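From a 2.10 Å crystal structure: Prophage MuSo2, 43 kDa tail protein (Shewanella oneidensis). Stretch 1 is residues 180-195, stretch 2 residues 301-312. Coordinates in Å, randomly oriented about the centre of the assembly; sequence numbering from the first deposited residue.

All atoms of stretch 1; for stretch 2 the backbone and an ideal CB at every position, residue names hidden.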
# COMPACT_ATOMS: atom_id res chain seq x y z
N ILE A 180 -4.96 25.18 20.46
CA ILE A 180 -4.93 24.27 21.59
C ILE A 180 -6.28 24.25 22.30
O ILE A 180 -6.73 25.26 22.88
CB ILE A 180 -3.81 24.61 22.58
CG1 ILE A 180 -2.45 24.69 21.85
CG2 ILE A 180 -3.79 23.59 23.72
CD1 ILE A 180 -1.31 25.28 22.71
N THR A 181 -6.93 23.09 22.25
CA THR A 181 -8.28 22.99 22.76
C THR A 181 -8.60 21.61 23.36
O THR A 181 -7.71 20.78 23.57
CB THR A 181 -9.28 23.41 21.65
OG1 THR A 181 -10.59 23.53 22.22
CG2 THR A 181 -9.29 22.41 20.47
N ARG A 182 -9.87 21.40 23.67
CA ARG A 182 -10.39 20.10 24.08
C ARG A 182 -11.67 19.91 23.31
O ARG A 182 -12.18 20.87 22.76
CB ARG A 182 -10.70 20.06 25.59
CG ARG A 182 -9.49 19.83 26.50
CD ARG A 182 -9.97 19.74 27.96
NE ARG A 182 -8.98 19.17 28.88
CZ ARG A 182 -8.03 19.87 29.51
NH1 ARG A 182 -7.93 21.18 29.33
NH2 ARG A 182 -7.19 19.24 30.32
N ALA A 183 -12.21 18.69 23.29
CA ALA A 183 -13.53 18.44 22.70
C ALA A 183 -14.52 19.48 23.21
O ALA A 183 -14.70 19.64 24.41
CB ALA A 183 -14.01 17.05 23.04
N SER A 184 -15.18 20.17 22.28
CA SER A 184 -15.99 21.35 22.60
C SER A 184 -17.36 21.02 23.20
O SER A 184 -17.89 19.92 23.01
CB SER A 184 -16.18 22.18 21.33
OG SER A 184 -16.76 23.44 21.61
N LYS A 185 -17.93 21.99 23.92
CA LYS A 185 -19.31 21.93 24.39
C LYS A 185 -20.19 22.78 23.47
O LYS A 185 -21.42 22.78 23.59
CB LYS A 185 -19.43 22.48 25.82
CG LYS A 185 -18.55 21.80 26.85
CD LYS A 185 -18.87 20.33 26.96
CE LYS A 185 -18.01 19.67 28.01
NZ LYS A 185 -17.93 18.21 27.73
N THR A 186 -19.53 23.53 22.58
CA THR A 186 -20.20 24.42 21.62
C THR A 186 -21.01 23.62 20.60
O THR A 186 -20.54 22.63 20.02
CB THR A 186 -19.19 25.34 20.90
OG1 THR A 186 -18.41 26.03 21.89
CG2 THR A 186 -19.91 26.38 20.03
N LYS A 187 -22.25 24.06 20.39
CA LYS A 187 -23.17 23.35 19.52
C LYS A 187 -23.14 23.94 18.11
O LYS A 187 -23.03 25.15 17.94
CB LYS A 187 -24.58 23.37 20.12
CG LYS A 187 -24.68 22.54 21.42
CD LYS A 187 -26.11 22.52 21.97
CE LYS A 187 -26.16 21.94 23.41
NZ LYS A 187 -25.47 20.61 23.56
N ALA A 188 -23.21 23.08 17.10
CA ALA A 188 -23.28 23.56 15.73
C ALA A 188 -24.49 24.49 15.51
O ALA A 188 -24.49 25.30 14.57
CB ALA A 188 -23.30 22.40 14.75
N GLY A 189 -25.50 24.38 16.38
CA GLY A 189 -26.76 25.08 16.21
C GLY A 189 -27.69 24.41 15.22
O GLY A 189 -28.61 25.03 14.68
N VAL A 190 -27.46 23.11 14.99
CA VAL A 190 -28.22 22.36 14.01
C VAL A 190 -28.17 20.87 14.38
O VAL A 190 -27.21 20.41 15.01
CB VAL A 190 -27.63 22.59 12.58
CG1 VAL A 190 -26.19 22.04 12.48
CG2 VAL A 190 -28.52 22.02 11.47
N SER A 191 -29.20 20.13 13.98
CA SER A 191 -29.20 18.68 14.05
C SER A 191 -29.09 18.07 12.66
O SER A 191 -29.51 18.69 11.68
CB SER A 191 -30.49 18.18 14.71
OG SER A 191 -30.57 18.63 16.05
N LEU A 192 -28.51 16.88 12.59
CA LEU A 192 -28.54 16.09 11.39
C LEU A 192 -29.67 15.06 11.53
O LEU A 192 -29.53 14.07 12.27
CB LEU A 192 -27.19 15.40 11.17
CG LEU A 192 -25.99 16.29 10.81
CD1 LEU A 192 -24.65 15.58 11.15
CD2 LEU A 192 -26.00 16.66 9.32
N ILE A 193 -30.77 15.30 10.82
CA ILE A 193 -31.99 14.52 10.97
C ILE A 193 -32.32 13.78 9.68
O ILE A 193 -32.60 14.40 8.64
CB ILE A 193 -33.20 15.43 11.39
CG1 ILE A 193 -32.85 16.27 12.61
CG2 ILE A 193 -34.47 14.60 11.66
CD1 ILE A 193 -33.67 17.57 12.77
N LEU A 194 -32.22 12.45 9.74
CA LEU A 194 -32.69 11.55 8.69
C LEU A 194 -34.10 11.92 8.22
O LEU A 194 -35.06 11.91 9.01
CB LEU A 194 -32.66 10.10 9.19
CG LEU A 194 -33.17 8.97 8.30
CD1 LEU A 194 -32.45 8.99 6.97
CD2 LEU A 194 -32.93 7.66 8.99
N GLY A 195 -34.21 12.27 6.93
CA GLY A 195 -35.47 12.74 6.36
C GLY A 195 -35.65 14.25 6.30
O GLY A 195 -36.65 14.75 5.75
N UNK A 301 -15.51 22.18 12.58
CA UNK A 301 -15.02 21.05 13.36
C UNK A 301 -15.12 21.37 14.84
O UNK A 301 -15.18 22.53 15.22
CB UNK A 301 -13.58 20.71 12.98
N UNK A 302 -15.12 20.33 15.68
CA UNK A 302 -15.17 20.50 17.13
C UNK A 302 -16.39 21.30 17.56
O UNK A 302 -16.30 22.22 18.38
CB UNK A 302 -13.90 21.19 17.63
N UNK A 303 -17.52 20.96 16.96
CA UNK A 303 -18.81 21.42 17.45
C UNK A 303 -19.73 20.22 17.57
O UNK A 303 -19.51 19.19 16.91
CB UNK A 303 -19.41 22.48 16.53
N UNK A 304 -20.73 20.35 18.44
CA UNK A 304 -21.63 19.25 18.74
C UNK A 304 -22.91 19.35 17.90
O UNK A 304 -23.48 20.46 17.73
CB UNK A 304 -21.97 19.24 20.23
N UNK A 305 -23.35 18.20 17.40
CA UNK A 305 -24.51 18.12 16.52
C UNK A 305 -25.40 16.92 16.93
O UNK A 305 -24.94 15.78 16.94
CB UNK A 305 -24.06 17.99 15.06
N UNK A 306 -26.67 17.17 17.35
CA UNK A 306 -27.51 15.98 17.57
C UNK A 306 -27.67 15.13 16.29
O UNK A 306 -27.73 15.65 15.19
CB UNK A 306 -28.89 16.41 18.08
N UNK A 307 -27.69 13.83 16.44
CA UNK A 307 -27.81 12.95 15.28
C UNK A 307 -29.00 12.04 15.56
O UNK A 307 -29.03 11.38 16.59
CB UNK A 307 -26.53 12.15 15.03
N UNK A 308 -30.02 12.10 14.70
CA UNK A 308 -31.16 11.16 14.74
C UNK A 308 -31.15 10.36 13.44
O UNK A 308 -31.47 10.90 12.38
CB UNK A 308 -32.49 11.89 14.92
N UNK A 309 -30.75 9.10 13.52
CA UNK A 309 -30.61 8.27 12.33
C UNK A 309 -30.99 6.83 12.66
O UNK A 309 -30.19 6.07 13.21
CB UNK A 309 -29.18 8.34 11.78
N UNK A 310 -32.22 6.49 12.29
CA UNK A 310 -32.86 5.21 12.53
C UNK A 310 -32.21 4.12 11.69
O UNK A 310 -32.05 3.01 12.16
CB UNK A 310 -34.36 5.29 12.23
N UNK A 311 -31.83 4.45 10.46
CA UNK A 311 -31.23 3.47 9.53
C UNK A 311 -29.91 2.93 10.08
O UNK A 311 -29.68 1.71 10.14
CB UNK A 311 -31.00 4.10 8.16
N UNK A 312 -29.07 3.87 10.51
CA UNK A 312 -27.72 3.61 11.00
C UNK A 312 -27.73 3.10 12.45
O UNK A 312 -26.92 2.24 12.83
CB UNK A 312 -26.87 4.88 10.90

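At position 301 nothing of stretch 1 lies within 5.5 Å of the ideal CB, so stretch 1 sets no preference; the residue is Ile301, which makes no contact with it.

Position 302 has phi/psi of 57/45, a left-handed conformation that glycine, asparagine and aspartate tolerate best. Its CB points sideways, 4.5 Å from Ser184 CB, and stretch 1 offers both a carbonyl (Arg182 O) and an amide (Ser184 N). A short side chain carrying a donor and an acceptor could answer both. The residue is Asn302: ND2 donates to Arg182 O (3.1 Å, 173°), and OD1 accepts from Ser184 N (2.8 Å, 151°). Water 1 adds a link, donating to Asn302 O at 2.6 Å and lying 3.2 Å from Ser184 OG.

At 303 the ideal CB lies 3.7 Å from Thr186 O and 3.9 Å from Ala188 N, against backbone, so a small or beta-branched residue would suit. It is Thr303, whose OG1 comes 3.8 Å from Ala188 CB, while its CA makes a CA-H...O contact with Thr186 O at 3.3 Å.

The backbone of 304 bridges that of Lys187, with N donating to Thr186 O (2.8 Å) and O accepting from Ala188 N (2.7 Å). Because these bonds use main-chain atoms, they leave the side chain free; CB, 3.7 Å from Thr186 O, starts beside the 184-187 backbone, where a medium or long aliphatic chain could pack. Leu304 does so, with CG 3.6 Å from Ser184 O and CD1 3.8 Å from Lys185 O.

Position 305 points toward stretch 1, its CB 4.5 Å from Ala188 CB and 4.6 Å from Leu192 CD1. Valine, isoleucine or another compact apolar residue would fit. Val305 places CG2 4.2 Å from Val190 CG1 and 4.0 Å from Leu192 CG.

At 306, phi is -59° and stretch 1 requires only the carbonyl, which accepts from Leu192 N at 3.0 Å. Proline is therefore allowed, among others. Pro306 sets CG 3.3 Å from Ser191 OG and CD 3.3 Å from Val190 O.

Positions 307 and 308 run parallel to Leu192 and Ile193, and their extended backbones favour beta-branched residues. On the Leu192 face, Val307 brings CG2 4.2 Å from Leu192 CD1. At 308, N donates to Leu192 O and O accepts from Leu194 N, both at 3.2 Å; its CB shares the Ile193 face, inviting an aliphatic chain. Ile308 supplies one, CD1 lying 4.4 Å from Ile193 CG1.

The CB of 309 points sideways, 4.7 Å from Leu194 CB, and the backbone then turns to helical angles, so a short acceptor able to hold the turn is plausible. It is Asp309, whose OD1 accepts from the N of 312 at 3.1 Å.

Position 310 permits many residues; Glu310 has CB 4.2 Å from Leu194 CD2. Position 311 points toward that same leucine, favouring an apolar chain, and Ile311 CD1 meets Leu194 CD2 at 3.7 Å. Position 312 is unconstrained by stretch 1; it is Met312, a selenomethionine.

Stretch 2 (301-312) INTLVPVIDEIM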
# COMPACT_ATOMS: atom_id res chain seq x y z
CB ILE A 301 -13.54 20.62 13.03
CG1 ILE A 301 -12.57 21.82 13.16
CG2 ILE A 301 -13.45 19.92 11.66
CD1 ILE A 301 -11.09 21.45 12.85
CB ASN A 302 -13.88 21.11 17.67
CG ASN A 302 -13.65 20.81 19.13
OD1 ASN A 302 -14.23 19.85 19.67
ND2 ASN A 302 -12.81 21.62 19.80
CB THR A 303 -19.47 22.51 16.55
OG1 THR A 303 -19.50 22.08 15.19
CG2 THR A 303 -18.72 23.87 16.64
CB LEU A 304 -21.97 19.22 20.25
CG LEU A 304 -20.91 18.87 21.30
CD1 LEU A 304 -21.49 19.05 22.69
CD2 LEU A 304 -20.38 17.45 21.15
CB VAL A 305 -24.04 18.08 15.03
CG1 VAL A 305 -23.35 16.75 14.70
CG2 VAL A 305 -25.18 18.34 14.09
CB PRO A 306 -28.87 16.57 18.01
CG PRO A 306 -28.55 17.92 18.54
CD PRO A 306 -27.38 18.42 17.68
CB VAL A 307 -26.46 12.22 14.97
CG1 VAL A 307 -26.59 11.15 13.86
CG2 VAL A 307 -25.36 13.24 14.60
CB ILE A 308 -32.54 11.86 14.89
CG1 ILE A 308 -32.49 13.03 15.89
CG2 ILE A 308 -33.63 10.83 15.26
CD1 ILE A 308 -33.82 13.79 16.06
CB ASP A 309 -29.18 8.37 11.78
CG ASP A 309 -29.04 7.75 10.39
OD1 ASP A 309 -29.82 6.84 10.02
OD2 ASP A 309 -28.13 8.19 9.65
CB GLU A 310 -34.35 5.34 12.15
CG GLU A 310 -35.31 4.43 12.84
CD GLU A 310 -36.78 4.61 12.36
OE1 GLU A 310 -37.07 5.47 11.49
OE2 GLU A 310 -37.65 3.88 12.86
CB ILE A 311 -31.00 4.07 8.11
CG1 ILE A 311 -32.35 4.30 7.40
CG2 ILE A 311 -30.09 3.15 7.28
CD1 ILE A 311 -32.28 5.29 6.26
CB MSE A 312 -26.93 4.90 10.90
CG MSE A 312 -25.46 4.72 10.80
SE MSE A 312 -24.68 5.73 9.33
CE MSE A 312 -25.69 5.03 7.83
O HOH W 1 -15.86 24.79 18.83
O HOH W 2 -26.52 21.76 17.55
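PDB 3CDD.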